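Local coordinates for NleG5-1 effector (Enterobacteria phage YYZ-2008, PDB 5VGC), which probably acts as a ubiquitin-protein transferase, a bacterial effector whose C-terminal family region is related to RING ligases and which binds calcium ions, at residues Gln114-Glu117 with Leu118-Ile122; Ala181-Pro184 with Leu185-Glu188. The protein carries 1 engineered substitution. All coordinates share one frame; numbering follows the deposited sequence.

Contact 1: Gln114-Glu117 with Leu118-Ile122; sequences QLEE and LLDKI
D120 and E116 lie one turn apart on the exposed side of helix 111-125, their chains crossing at an angle, two acids that would repel each other if both are ionised. From D120 the side chain sets out at CB, 3.3 Å from E116 O. Its chi1 of -78° lays CG beside the backbone N and 3.3 Å from the same E116 O, to which the D120 N-H is bonded at 2.8 Å. The carboxylate therefore stays low over the preceding turn. OD2 lies 3.6 Å from E116 O and is farther than OD1 from E116 OE1. E116 bends at chi2 and is poorly ordered, so the 3.8 Å separation of its OE1 from D120 OD1 is only approximate; the two carboxylate planes are 73° apart.

One residue back, L119 runs alongside L115, both chains pointing the same way, and L115 CG meets L119 CD1 at 4.0 Å. In the backbone of this pair, L119 N bonds to L115 O at 2.8 Å, nearly straight at the hydrogen (173°). L118 N holds Q114 O and K121 N holds E117 O, continuing the alpha-helical ladder. K121 stretches away, its NZ reaching V192 O. On another side, Q114 and E117 pack on Y56 and H87 of the second subunit.

L115, L118 and I122 thus supply the apolar face that meets V177 of helix 170-178, whereas the closeness of E116 and D120 probably raises the local negative potential, consistent with a glycerol, probably from the crystallisation liquor, hydrogen-bonding to D120 OD1.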
loop_
_atom_site.group_PDB
_atom_site.type_symbol
_atom_site.label_atom_id
_atom_site.label_comp_id
_atom_site.label_asym_id
_atom_site.label_seq_id
_atom_site.Cartn_x
_atom_site.Cartn_y
_atom_site.Cartn_z
ATOM N N GLN A 114 -5.855 3.301 -16.628
ATOM C CA GLN A 114 -5.268 4.478 -17.317
ATOM C C GLN A 114 -4.467 4.109 -18.613
ATOM O O GLN A 114 -4.123 4.976 -19.464
ATOM C CB GLN A 114 -4.310 5.134 -16.341
ATOM C CG GLN A 114 -4.964 5.690 -15.094
ATOM C CD GLN A 114 -3.976 6.273 -14.115
ATOM O OE1 GLN A 114 -2.756 6.149 -14.283
ATOM N NE2 GLN A 114 -4.495 6.923 -13.080
ATOM N N LEU A 115 -4.168 2.826 -18.717
ATOM C CA LEU A 115 -3.194 2.366 -19.695
ATOM C C LEU A 115 -3.540 2.690 -21.158
ATOM O O LEU A 115 -2.702 3.233 -21.909
ATOM C CB LEU A 115 -2.957 0.854 -19.553
ATOM C CG LEU A 115 -1.758 0.301 -20.283
ATOM C CD1 LEU A 115 -0.455 0.782 -19.648
ATOM C CD2 LEU A 115 -1.810 -1.219 -20.278
ATOM N N GLU A 116 -4.770 2.335 -21.551
ATOM C CA GLU A 116 -5.226 2.464 -22.942
ATOM C C GLU A 116 -5.225 3.935 -23.395
ATOM O O GLU A 116 -4.702 4.253 -24.474
ATOM C CB GLU A 116 -6.603 1.801 -23.144
ATOM C CG GLU A 116 -6.558 0.403 -23.753
ATOM C CD GLU A 116 -6.918 0.406 -25.238
ATOM O OE1 GLU A 116 -6.215 1.089 -26.016
ATOM O OE2 GLU A 116 -7.903 -0.266 -25.628
ATOM N N GLU A 117 -5.783 4.802 -22.554
ATOM C CA GLU A 117 -5.705 6.248 -22.726
ATOM C C GLU A 117 -4.248 6.767 -22.898
ATOM O O GLU A 117 -3.940 7.552 -23.826
ATOM C CB GLU A 117 -6.432 6.928 -21.551
ATOM C CG GLU A 117 -6.207 8.431 -21.383
ATOM C CD GLU A 117 -7.314 9.169 -20.649
ATOM O OE1 GLU A 117 -8.420 8.603 -20.510
ATOM O OE2 GLU A 117 -7.062 10.323 -20.230
ATOM N N LEU A 118 -3.358 6.311 -22.024
ATOM C CA LEU A 118 -1.958 6.725 -22.056
ATOM C C LEU A 118 -1.251 6.271 -23.362
ATOM O O LEU A 118 -0.554 7.074 -24.052
ATOM C CB LEU A 118 -1.244 6.179 -20.818
ATOM C CG LEU A 118 0.201 6.545 -20.547
ATOM C CD1 LEU A 118 0.405 8.043 -20.607
ATOM C CD2 LEU A 118 0.544 6.024 -19.165
ATOM N N LEU A 119 -1.437 4.994 -23.692
ATOM C CA LEU A 119 -0.891 4.442 -24.931
ATOM C C LEU A 119 -1.453 5.152 -26.169
ATOM O O LEU A 119 -0.696 5.499 -27.111
ATOM C CB LEU A 119 -1.159 2.935 -25.013
ATOM C CG LEU A 119 -0.361 2.063 -24.041
ATOM C CD1 LEU A 119 -0.792 0.622 -24.166
ATOM C CD2 LEU A 119 1.140 2.159 -24.293
ATOM N N ASP A 120 -2.764 5.383 -26.158
ATOM C CA ASP A 120 -3.400 6.167 -27.230
ATOM C C ASP A 120 -2.783 7.554 -27.328
ATOM O O ASP A 120 -2.484 8.018 -28.449
ATOM C CB ASP A 120 -4.937 6.278 -27.050
ATOM C CG ASP A 120 -5.678 5.015 -27.484
ATOM O OD1 ASP A 120 -5.051 4.083 -28.036
ATOM O OD2 ASP A 120 -6.910 4.946 -27.274
ATOM N N LYS A 121 -2.579 8.220 -26.187
ATOM C CA LYS A 121 -1.956 9.544 -26.259
ATOM C C LYS A 121 -0.529 9.478 -26.784
ATOM O O LYS A 121 -0.127 10.341 -27.593
ATOM C CB LYS A 121 -2.000 10.308 -24.953
ATOM C CG LYS A 121 -1.508 11.735 -25.118
ATOM C CD LYS A 121 -2.092 12.656 -24.080
ATOM C CE LYS A 121 -1.706 14.094 -24.383
ATOM N NZ LYS A 121 -1.884 14.896 -23.131
ATOM N N ILE A 122 0.238 8.474 -26.361
ATOM C CA ILE A 122 1.588 8.323 -26.948
ATOM C C ILE A 122 1.451 8.215 -28.477
ATOM O O ILE A 122 2.046 9.021 -29.253
ATOM C CB ILE A 122 2.355 7.125 -26.350
ATOM C CG1 ILE A 122 2.812 7.494 -24.934
ATOM C CG2 ILE A 122 3.552 6.741 -27.219
ATOM C CD1 ILE A 122 3.329 6.331 -24.120
#

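Contact 2: Ala181-Pro184 with Leu185-Glu188; sequences AAHP and LSRE
H183 swings CG anti to its backbone N (chi1 -172°), and this brings the imidazole alongside the backbone of L185, where its ND1 accepts the N-H of L185 at 3.2 Å. That donor lies only 3° out of the ring plane, so it meets ND1 at the ring edge. On the far ring nitrogen, NE2 is bonded to R157 O, and the imidazole is held at both ends.

R187, bent at chi2 and chi3, folds its chain back across the turn. Its NH1 reaches P184 O at 3.3 Å, in the guanidinium plane but above the plane of the carbonyl, well away from the lone-pair directions. Over one guanidinium face sits A182 CB, set toward the rim, while R187 CD passes 3.5 Å from H183 O.

Two backbone bonds close the loop: R187 N to H183 O at 2.8 Å, and H183 N to E188 O at 2.8 Å. S186 lodges its OG against H183 CB, 3.6 Å away, and weakly accepts the N-H of E188, forming an ST turn; its link to E188 OE1 is also weak, that oxygen being held by M160 N.

The H183 O to R187 N bond spans an alpha-turn, ended by R187 in the left-handed helical region. Placed after helix 170-178, the run HPLSRE resembles the loop that follows the central helix in U-box domains, relatives of RING, where that loop takes part in binding the E2 enzyme; a similar role here is probable but inferred.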
loop_
_atom_site.group_PDB
_atom_site.type_symbol
_atom_site.label_atom_id
_atom_site.label_comp_id
_atom_site.label_asym_id
_atom_site.label_seq_id
_atom_site.Cartn_x
_atom_site.Cartn_y
_atom_site.Cartn_z
ATOM N N ALA A 181 7.006 1.597 -15.147
ATOM C CA ALA A 181 8.288 2.096 -14.643
ATOM C C ALA A 181 8.185 3.579 -14.350
ATOM O O ALA A 181 7.386 4.312 -14.967
ATOM C CB ALA A 181 9.402 1.876 -15.651
ATOM N N ALA A 182 9.019 4.016 -13.407
ATOM C CA ALA A 182 9.075 5.400 -12.997
ATOM C C ALA A 182 9.673 6.294 -14.115
ATOM O O ALA A 182 10.416 5.831 -14.984
ATOM C CB ALA A 182 9.897 5.495 -11.729
ATOM N N HIS A 183 9.325 7.576 -14.074
ATOM C CA HIS A 183 9.859 8.573 -14.998
ATOM C C HIS A 183 11.355 8.629 -14.759
ATOM O O HIS A 183 11.781 8.804 -13.609
ATOM C CB HIS A 183 9.206 9.951 -14.729
ATOM C CG HIS A 183 9.546 10.997 -15.743
ATOM N ND1 HIS A 183 10.830 11.446 -15.951
ATOM C CD2 HIS A 183 8.767 11.692 -16.603
ATOM C CE1 HIS A 183 10.836 12.358 -16.904
ATOM N NE2 HIS A 183 9.596 12.524 -17.319
ATOM N N PRO A 184 12.171 8.468 -15.828
ATOM C CA PRO A 184 13.633 8.366 -15.603
ATOM C C PRO A 184 14.303 9.533 -14.867
ATOM O O PRO A 184 15.344 9.325 -14.263
ATOM C CB PRO A 184 14.207 8.166 -17.010
ATOM C CG PRO A 184 13.102 8.517 -17.952
ATOM C CD PRO A 184 11.824 8.206 -17.233
ATOM N N LEU A 185 13.719 10.725 -14.911
ATOM C CA LEU A 185 14.228 11.897 -14.182
ATOM C C LEU A 185 13.548 12.097 -12.827
ATOM O O LEU A 185 14.194 12.003 -11.780
ATOM C CB LEU A 185 14.078 13.164 -15.031
ATOM C CG LEU A 185 14.982 13.316 -16.262
ATOM C CD1 LEU A 185 14.683 14.622 -16.994
ATOM C CD2 LEU A 185 16.439 13.252 -15.842
ATOM N N SER A 186 12.252 12.367 -12.834
ATOM C CA SER A 186 11.549 12.707 -11.591
ATOM C C SER A 186 11.202 11.498 -10.715
ATOM O O SER A 186 10.889 11.670 -9.531
ATOM C CB SER A 186 10.274 13.521 -11.896
ATOM O OG SER A 186 9.267 12.726 -12.482
ATOM N N ARG A 187 11.245 10.294 -11.296
ATOM C CA ARG A 187 10.794 9.053 -10.642
ATOM C C ARG A 187 9.289 9.022 -10.277
ATOM O O ARG A 187 8.848 8.159 -9.508
ATOM C CB ARG A 187 11.652 8.687 -9.433
ATOM C CG ARG A 187 13.116 9.026 -9.573
ATOM C CD ARG A 187 13.810 8.374 -10.733
ATOM N NE ARG A 187 13.879 6.922 -10.597
ATOM C CZ ARG A 187 14.310 6.075 -11.540
ATOM N NH1 ARG A 187 14.730 6.513 -12.739
ATOM N NH2 ARG A 187 14.327 4.762 -11.290
ATOM N N GLU A 188 8.505 9.944 -10.842
ATOM C CA GLU A 188 7.063 9.954 -10.665
ATOM C C GLU A 188 6.474 8.900 -11.600
ATOM O O GLU A 188 7.148 8.406 -12.518
ATOM C CB GLU A 188 6.479 11.321 -11.043
ATOM C CG GLU A 188 6.974 12.486 -10.200
ATOM C CD GLU A 188 6.665 13.859 -10.795
ATOM O OE1 GLU A 188 6.539 13.979 -12.017
ATOM O OE2 GLU A 188 6.551 14.845 -10.030
#

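How the contacts relate
Both contacts are local and lie near the surface of the NleG family region, and helix 170-178 is a common neighbour: contact 1 packs leucines on V177, while P184 of contact 2 touches L176 of the same helix. They stay apart, with centres about 17 Å from each other and nearest atoms about 8 Å. In 114-122 the regular backbone ladder does the holding, with an apolar side, buried at L118 and I122, and a polar side carrying E116, E117 and D120. In 181-188, with no helix or strand, two backbone bonds are supplemented by side chains of H183 and R187 that bond main-chain atoms within the loop. Only contact 1 also touches the second subunit.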